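PDB 2BBE: hypothetical protein SO0527 from Shewanella oneidensis, which is of unknown function but belongs to the antibiotic biosynthesis monooxygenase family and may act as a monooxygenase. Local coordinates for residues Pro39-Arg42 and Gly46-Arg49; Ile14-Ser19 and Ala72-His77; Ala32-Leu37 and Gln84-Gln89. All coordinates share one frame; numbering follows the deposited sequence. Where two conformers were deposited one is given.

Contact 1: residues Pro39-Arg42 and Gly46-Arg49; sequences PDTR and GCIR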
loop_
_atom_site.group_PDB
_atom_site.type_symbol
_atom_site.label_atom_id
_atom_site.label_comp_id
_atom_site.label_asym_id
_atom_site.label_seq_id
_atom_site.Cartn_x
_atom_site.Cartn_y
_atom_site.Cartn_z
ATOM N N PRO A 39 -12.006 6.904 9.523
ATOM C CA PRO A 39 -12.645 7.513 8.341
ATOM C C PRO A 39 -12.196 8.939 8.073
ATOM O O PRO A 39 -11.887 9.254 6.927
ATOM C CB PRO A 39 -14.142 7.448 8.670
ATOM C CG PRO A 39 -14.233 6.246 9.539
ATOM C CD PRO A 39 -13.026 6.371 10.442
ATOM N N ASP A 40 -12.099 9.785 9.103
ATOM C CA ASP A 40 -11.655 11.162 8.848
ATOM C C ASP A 40 -10.160 11.285 8.563
ATOM O O ASP A 40 -9.737 12.185 7.836
ATOM C CB ASP A 40 -12.049 12.104 9.978
ATOM C CG ASP A 40 -13.544 12.426 9.971
ATOM O OD1 ASP A 40 -14.234 12.232 8.929
ATOM O OD2 ASP A 40 -14.023 12.867 11.030
ATOM N N THR A 41 -9.359 10.402 9.152
ATOM C CA THR A 41 -7.932 10.457 8.909
ATOM C C THR A 41 -7.606 10.058 7.476
ATOM O O THR A 41 -6.775 10.699 6.833
ATOM C CB THR A 41 -7.137 9.597 9.901
ATOM O OG1 THR A 41 -7.389 10.063 11.231
ATOM C CG2 THR A 41 -5.644 9.698 9.596
ATOM N N ARG A 42 -8.262 9.011 6.974
ATOM C CA ARG A 42 -8.028 8.555 5.610
ATOM C C ARG A 42 -8.414 9.641 4.605
ATOM O O ARG A 42 -7.875 9.678 3.492
ATOM C CB ARG A 42 -8.769 7.238 5.330
ATOM C CG ARG A 42 -8.178 6.028 6.101
ATOM C CD ARG A 42 -8.882 4.693 5.784
ATOM N NE ARG A 42 -8.821 4.368 4.360
ATOM C CZ ARG A 42 -9.857 4.342 3.526
ATOM N NH1 ARG A 42 -11.096 4.587 3.951
ATOM N NH2 ARG A 42 -9.644 4.077 2.246
ATOM N N GLY A 46 -3.016 14.690 3.103
ATOM C CA GLY A 46 -1.645 14.210 3.276
ATOM C C GLY A 46 -1.496 12.856 3.972
ATOM O O GLY A 46 -0.373 12.419 4.219
ATOM N N CYS A 47 -2.608 12.179 4.248
ATOM C CA CYS A 47 -2.564 10.812 4.774
ATOM C C CYS A 47 -2.390 9.782 3.656
ATOM O O CYS A 47 -3.188 9.747 2.699
ATOM C CB CYS A 47 -3.827 10.478 5.564
ATOM S SG CYS A 47 -3.801 8.760 6.187
ATOM N N ILE A 48 -1.345 8.966 3.759
ATOM C CA ILE A 48 -1.093 7.879 2.779
ATOM C C ILE A 48 -1.650 6.558 3.286
ATOM O O ILE A 48 -2.282 5.805 2.536
ATOM C CB ILE A 48 0.430 7.717 2.465
ATOM C CG1 ILE A 48 0.990 8.988 1.810
ATOM C CG2 ILE A 48 0.729 6.446 1.612
ATOM C CD1 ILE A 48 2.564 9.019 1.759
ATOM N N ARG A 49 -1.452 6.311 4.581
ATOM C CA ARG A 49 -1.790 5.055 5.209
ATOM C C ARG A 49 -2.184 5.307 6.649
ATOM O O ARG A 49 -1.545 6.099 7.375
ATOM C CB ARG A 49 -0.589 4.071 5.153
ATOM C CG ARG A 49 -0.792 2.786 5.890
ATOM C CD ARG A 49 0.482 1.890 5.878
ATOM N NE ARG A 49 0.942 1.621 4.511
ATOM C CZ ARG A 49 2.194 1.296 4.189
ATOM N NH1 ARG A 49 3.127 1.203 5.134
ATOM N NH2 ARG A 49 2.511 1.046 2.927
HETATM O O HOH W 1 -5.683 8.401 2.469
#
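Thr41, on the short helix 38-42, meets Cys47 at the start of strand 47-55, where the chain of this ferredoxin-like alpha/beta fold passes from helix into the antiparallel sheet. The dense part is small. The carbonyl O of Thr41 lies 3.2 Å from Cys47 CB, a close van der Waals approach, and 3.6 Å from Cys47 SG. The thiol sulfur is set beside the helix because SG stands anti to the strand's own backbone N (chi1 178°). There it meets the Thr41 methyl, with CG2 and SG 4.0 Å apart, while the hydroxyl of the same threonine turns back to bond Leu37 O of its own chain. Cys47 also touches Phe68 of the adjoining strand 61-68.

Next to this tight spot the packing is looser. The CB of Arg42 points away from the strand, and its CA comes no nearer than 4.3 Å to Cys47 SG; Arg42 NH1 bonds Ala108 O of the second subunit. No direct hydrogen bond joins the two segments; a water does so instead. Farther along the strand, Ile48 and Arg49 both face Lys67 in a classic beta bulge. Cys47 O also receives Gln13 NE2 of the second subunit, so two donors grip it: that amide, and the water, which gives its hydrogens to Arg42 O at 2.7 Å and to Cys47 O at 2.8 Å.

Contact 2: residues Ile14-Ser19 and Ala72-His77; sequences IVCVAS and AAFDEH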
loop_
_atom_site.group_PDB
_atom_site.type_symbol
_atom_site.label_atom_id
_atom_site.label_comp_id
_atom_site.label_asym_id
_atom_site.label_seq_id
_atom_site.Cartn_x
_atom_site.Cartn_y
_atom_site.Cartn_z
ATOM N N ILE A 14 6.707 10.422 6.116
ATOM C CA ILE A 14 6.791 10.157 7.544
ATOM C C ILE A 14 5.991 8.910 7.852
ATOM O O ILE A 14 4.800 8.805 7.495
ATOM C CB ILE A 14 6.251 11.350 8.398
ATOM C CG1 ILE A 14 7.166 12.590 8.236
ATOM C CG2 ILE A 14 6.100 10.941 9.876
ATOM C CD1 ILE A 14 8.588 12.409 8.801
ATOM N N VAL A 15 6.658 7.963 8.491
ATOM C CA VAL A 15 6.013 6.733 8.951
ATOM C C VAL A 15 5.806 6.847 10.464
ATOM O O VAL A 15 6.663 7.384 11.165
ATOM C CB VAL A 15 6.858 5.479 8.564
ATOM C CG1 VAL A 15 6.396 4.198 9.351
ATOM C CG2 VAL A 15 6.757 5.233 7.032
ATOM N N CYS A 16 4.671 6.378 10.961
ATOM C CA CYS A 16 4.461 6.346 12.409
ATOM C C CYS A 16 3.887 5.019 12.835
ATOM O O CYS A 16 2.960 4.480 12.185
ATOM C CB CYS A 16 3.532 7.492 12.874
ATOM S SG CYS A 16 3.192 7.500 14.668
ATOM N N VAL A 17 4.436 4.476 13.916
ATOM C CA VAL A 17 3.862 3.298 14.555
ATOM C C VAL A 17 3.472 3.698 15.979
ATOM O O VAL A 17 4.317 4.160 16.753
ATOM C CB VAL A 17 4.835 2.099 14.579
ATOM C CG1 VAL A 17 4.195 0.904 15.317
ATOM C CG2 VAL A 17 5.233 1.686 13.132
ATOM N N ALA A 18 2.201 3.537 16.317
ATOM C CA ALA A 18 1.690 3.974 17.630
ATOM C C ALA A 18 0.939 2.798 18.251
ATOM O O ALA A 18 -0.117 2.383 17.739
ATOM C CB ALA A 18 0.754 5.221 17.449
ATOM N N SER A 19 1.493 2.242 19.333
ATOM C CA SER A 19 0.924 1.058 19.964
ATOM C C SER A 19 0.349 1.446 21.300
ATOM O O SER A 19 0.928 2.283 22.018
ATOM C CB SER A 19 1.965 -0.060 20.154
ATOM O OG SER A 19 3.054 0.366 20.972
ATOM N N ALA A 72 4.825 18.084 7.894
ATOM C CA ALA A 72 3.692 19.022 8.032
ATOM C C ALA A 72 2.350 18.285 8.067
ATOM O O ALA A 72 1.488 18.609 8.877
ATOM C CB ALA A 72 3.692 20.098 6.954
ATOM N N ALA A 73 2.182 17.275 7.211
ATOM C CA ALA A 73 0.928 16.519 7.176
ATOM C C ALA A 73 0.747 15.673 8.457
ATOM O O ALA A 73 -0.360 15.572 8.976
ATOM C CB ALA A 73 0.879 15.628 5.937
ATOM N N PHE A 74 1.835 15.095 8.960
ATOM C CA PHE A 74 1.808 14.372 10.241
ATOM C C PHE A 74 1.405 15.324 11.388
ATOM O O PHE A 74 0.537 14.997 12.196
ATOM C CB PHE A 74 3.161 13.674 10.527
ATOM C CG PHE A 74 3.180 12.916 11.838
ATOM C CD1 PHE A 74 2.469 11.718 11.977
ATOM C CD2 PHE A 74 3.861 13.417 12.935
ATOM C CE1 PHE A 74 2.464 11.022 13.192
ATOM C CE2 PHE A 74 3.855 12.719 14.162
ATOM C CZ PHE A 74 3.158 11.523 14.276
ATOM N N ASP A 75 2.028 16.504 11.443
ATOM C CA ASP A 75 1.716 17.500 12.488
ATOM C C ASP A 75 0.258 17.969 12.410
ATOM O O ASP A 75 -0.426 18.122 13.450
ATOM C CB ASP A 75 2.678 18.695 12.391
ATOM C CG ASP A 75 4.108 18.342 12.808
ATOM O OD1 ASP A 75 4.339 17.274 13.417
ATOM O OD2 ASP A 75 5.010 19.148 12.528
ATOM N N GLU A 76 -0.228 18.183 11.186
ATOM C CA GLU A 76 -1.634 18.540 10.952
ATOM C C GLU A 76 -2.573 17.463 11.510
ATOM O O GLU A 76 -3.556 17.777 12.193
ATOM C CB GLU A 76 -1.902 18.757 9.446
ATOM C CG GLU A 76 -3.331 19.226 9.114
ATOM C CD GLU A 76 -3.473 19.781 7.700
ATOM O OE1 GLU A 76 -2.444 20.108 7.074
ATOM O OE2 GLU A 76 -4.620 19.910 7.219
ATOM N N HIS A 77 -2.264 16.196 11.210
ATOM C CA HIS A 77 -3.020 15.055 11.721
ATOM C C HIS A 77 -3.067 15.070 13.254
ATOM O O HIS A 77 -4.141 14.924 13.843
ATOM C CB HIS A 77 -2.399 13.722 11.251
ATOM C CG HIS A 77 -2.887 12.532 12.020
ATOM N ND1 HIS A 77 -4.166 12.030 11.885
ATOM C CD2 HIS A 77 -2.271 11.746 12.936
ATOM C CE1 HIS A 77 -4.320 10.994 12.687
ATOM N NE2 HIS A 77 -3.184 10.798 13.332
#
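Phe74 reaches down from helix 71-78 onto Ile14 and Cys16 of strand 8-22, a central strand of the four-stranded antiparallel sheet. Sheet and helices together form the ferredoxin-like fold of the dimeric alpha/beta barrel superfamily, and this contact seats one helix on the sheet. The phenylalanine extends from the helix toward the strand with CG anti to its backbone N (chi1 180°), and its atoms meet the strand in order. At the root, CB lies 4.1 Å from Ile14 CG2. One bond farther, CG comes to 4.0 Å from the same methyl, the two side chains crossing at about a right angle.

Beyond CG the ring passes from the isoleucine to the cysteine. CE1 packs 3.7 Å from Cys16 CB and 3.9 Å from the sulfur, SG. Ile14 and Cys16 both point at the helix, being two residues apart on an extended strand, whereas Val15 between them points to the other face of the sheet. Both Ile14 CG2 and Cys16 CB come to the ring obliquely. No hydrogen bond joins the two segments, so the hold is dispersive, with a sulfur-aromatic component from the thiol.

The packing continues onto strand 95-107, where Phe74 touches Thr102, Ile14 touches His104 and Cys16 touches Val100. Behind the strand, on the other face, Val15 packs against Asn53 of the third subunit. At the tip of the ring, CZ stands 4.0 Å from Cys16 SG; the sulfur lies 5.0 Å from the ring centroid, 67° off the ring normal.

Contact 3: residues Ala32-Leu37 and Gln84-Gln89; sequences AALASL and QHYFHQ
The backbones of helix 27-35 and helix 81-94 approach most closely at Ala33 and Tyr86, whose CA atoms are 7.5 Å apart, and the second helix widens into a pi-type turn over residues 86-89. These helices lie on one face of the antiparallel sheet in the ferredoxin-like fold, and within the two segments every touch between them is made to Tyr86.

A chi1 of 168° swings the Tyr86 ring off its helix toward Leu34, and the side chain receives three aliphatic groups. Leu34 covers one face of the ring in a CH-pi contact. Its CD2 lies 3.9 Å from the ring centroid, 27° off the normal, displaced toward the rim at the hydroxyl end; the approach is therefore closest at CZ, 3.5 Å from CD2. The leucine leaves its helix alongside the other one, and its branched end then brings the methyl over the ring. Nearer the root of the tyrosine, Leu37 CD1 packs 4.2 Å from Tyr86 CB, the two side chains at about a right angle. Ala33 CB adds a lighter, oblique touch, 4.4 Å from Tyr86 CD1.

Other residues continue this apolar cluster: Ala33 and Leu37 also pack on Val90 and Ile83 of helix 81-94, Phe20 meets the Tyr86 ring edge-to-face, and Leu34 reaches on to Leu52, Val62 and Phe64 of the sheet beneath. Within residues 32-37, Ser36 folds its hydroxyl back onto the preceding turn, OG donating to Ala33 O at 2.6 Å, with a C=O...OG angle of 132° and the donor tilted out of the carbonyl plane.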
loop_
_atom_site.group_PDB
_atom_site.type_symbol
_atom_site.label_atom_id
_atom_site.label_comp_id
_atom_site.label_asym_id
_atom_site.label_seq_id
_atom_site.Cartn_x
_atom_site.Cartn_y
_atom_site.Cartn_z
ATOM N N ALA A 32 -12.524 0.100 19.431
ATOM C CA ALA A 32 -13.592 0.987 18.949
ATOM C C ALA A 32 -13.192 2.470 18.895
ATOM O O ALA A 32 -13.479 3.158 17.901
ATOM C CB ALA A 32 -14.875 0.795 19.764
ATOM N N ALA A 33 -12.522 2.943 19.949
ATOM C CA ALA A 33 -12.082 4.335 20.066
ATOM C C ALA A 33 -11.071 4.671 18.968
ATOM O O ALA A 33 -11.161 5.731 18.316
ATOM C CB ALA A 33 -11.472 4.592 21.450
ATOM N N LEU A 34 -10.116 3.764 18.753
ATOM C CA LEU A 34 -9.099 3.966 17.693
ATOM C C LEU A 34 -9.738 3.845 16.301
ATOM O O LEU A 34 -9.417 4.615 15.389
ATOM C CB LEU A 34 -7.935 2.973 17.861
ATOM C CG LEU A 34 -7.053 3.248 19.106
ATOM C CD1 LEU A 34 -6.161 2.054 19.412
ATOM C CD2 LEU A 34 -6.191 4.520 18.932
ATOM N N ALA A 35 -10.632 2.869 16.125
ATOM C CA ALA A 35 -11.241 2.683 14.802
ATOM C C ALA A 35 -12.080 3.889 14.413
ATOM O O ALA A 35 -12.219 4.191 13.209
ATOM C CB ALA A 35 -12.072 1.392 14.737
ATOM N N SER A 36 -12.646 4.576 15.412
ATOM C CA SER A 36 -13.492 5.750 15.148
ATOM C C SER A 36 -12.693 6.892 14.479
ATOM O O SER A 36 -13.281 7.771 13.819
ATOM C CB SER A 36 -14.162 6.257 16.444
ATOM O OG SER A 36 -13.188 6.947 17.222
ATOM N N LEU A 37 -11.369 6.870 14.635
ATOM C CA LEU A 37 -10.493 7.904 14.066
ATOM C C LEU A 37 -10.204 7.694 12.583
ATOM O O LEU A 37 -9.731 8.611 11.902
ATOM C CB LEU A 37 -9.131 7.955 14.806
ATOM C CG LEU A 37 -9.173 8.109 16.327
ATOM C CD1 LEU A 37 -7.770 8.000 16.918
ATOM C CD2 LEU A 37 -9.868 9.418 16.731
ATOM N N GLN A 84 -6.689 14.810 19.294
ATOM C CA GLN A 84 -6.417 15.391 20.594
ATOM C C GLN A 84 -7.433 14.906 21.649
ATOM O O GLN A 84 -7.064 14.652 22.809
ATOM C CB GLN A 84 -6.348 16.927 20.512
ATOM C CG GLN A 84 -5.325 17.484 19.479
ATOM C CD GLN A 84 -3.902 17.683 20.025
ATOM O OE1 GLN A 84 -3.295 18.732 19.814
ATOM N NE2 GLN A 84 -3.368 16.678 20.714
ATOM N N HIS A 85 -8.698 14.763 21.256
ATOM C CA HIS A 85 -9.711 14.223 22.155
ATOM C C HIS A 85 -9.358 12.784 22.568
ATOM O O HIS A 85 -9.460 12.413 23.746
ATOM C CB HIS A 85 -11.086 14.233 21.486
ATOM C CG HIS A 85 -12.152 13.610 22.328
ATOM N ND1 HIS A 85 -12.726 14.268 23.397
ATOM C CD2 HIS A 85 -12.726 12.386 22.285
ATOM C CE1 HIS A 85 -13.619 13.480 23.966
ATOM N NE2 HIS A 85 -13.639 12.332 23.314
ATOM N N TYR A 86 -8.966 11.966 21.599
ATOM C CA TYR A 86 -8.498 10.621 21.918
ATOM C C TYR A 86 -7.347 10.651 22.956
ATOM O O TYR A 86 -7.450 10.006 24.004
ATOM C CB TYR A 86 -8.104 9.806 20.661
ATOM C CG TYR A 86 -7.367 8.546 21.064
ATOM C CD1 TYR A 86 -8.069 7.445 21.604
ATOM C CD2 TYR A 86 -5.974 8.482 20.994
ATOM C CE1 TYR A 86 -7.389 6.308 22.049
ATOM C CE2 TYR A 86 -5.274 7.337 21.418
ATOM C CZ TYR A 86 -5.992 6.257 21.945
ATOM O OH TYR A 86 -5.313 5.125 22.379
ATOM N N PHE A 87 -6.269 11.393 22.684
ATOM C CA PHE A 87 -5.102 11.467 23.616
ATOM C C PHE A 87 -5.503 11.952 24.986
ATOM O O PHE A 87 -5.177 11.323 25.992
ATOM C CB PHE A 87 -3.943 12.354 23.073
ATOM C CG PHE A 87 -3.072 13.021 24.171
ATOM C CD1 PHE A 87 -2.595 12.298 25.271
ATOM C CD2 PHE A 87 -2.701 14.363 24.062
ATOM C CE1 PHE A 87 -1.809 12.909 26.257
ATOM C CE2 PHE A 87 -1.905 14.978 25.034
ATOM C CZ PHE A 87 -1.458 14.246 26.134
ATOM N N HIS A 88 -6.213 13.084 25.035
ATOM C CA HIS A 88 -6.568 13.770 26.298
ATOM C C HIS A 88 -7.668 13.145 27.120
ATOM O O HIS A 88 -7.606 13.176 28.346
ATOM C CB HIS A 88 -7.084 15.176 26.016
ATOM C CG HIS A 88 -6.019 16.163 25.710
ATOM N ND1 HIS A 88 -6.214 17.523 25.845
ATOM C CD2 HIS A 88 -4.750 15.998 25.270
ATOM C CE1 HIS A 88 -5.097 18.153 25.520
ATOM N NE2 HIS A 88 -4.197 17.250 25.161
ATOM N N GLN A 89 -8.708 12.649 26.444
ATOM C CA GLN A 89 -9.920 12.232 27.127
ATOM C C GLN A 89 -10.149 10.720 27.120
ATOM O O GLN A 89 -10.623 10.164 28.112
ATOM C CB GLN A 89 -11.146 12.950 26.559
ATOM C CG GLN A 89 -11.044 14.487 26.613
ATOM C CD GLN A 89 -10.921 14.996 28.033
ATOM O OE1 GLN A 89 -11.549 14.451 28.941
ATOM N NE2 GLN A 89 -10.119 16.056 28.237
#

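All three contacts are largely buried, and all belong to the helical layer and the sheet it covers. Contact 2 sits closest to the centre of the chain and is apolar but for its thiol, joining helix to central strand. Contact 3 joins helix to helix, likewise without a polar bond between them. Contact 1, on an outermost strand of the chain's sheet, differs by its bridging water and by hydrogen bonds to the second subunit, whereas contacts 2 and 3 pack on the third. Contacts 1 and 2 touch directly, Thr41 OG1 packing 3.5 Å from His77 CE1. Contacts 1 and 3 adjoin in sequence, one residue apart, without other touch, while contacts 2 and 3 interleave along the chain without touching.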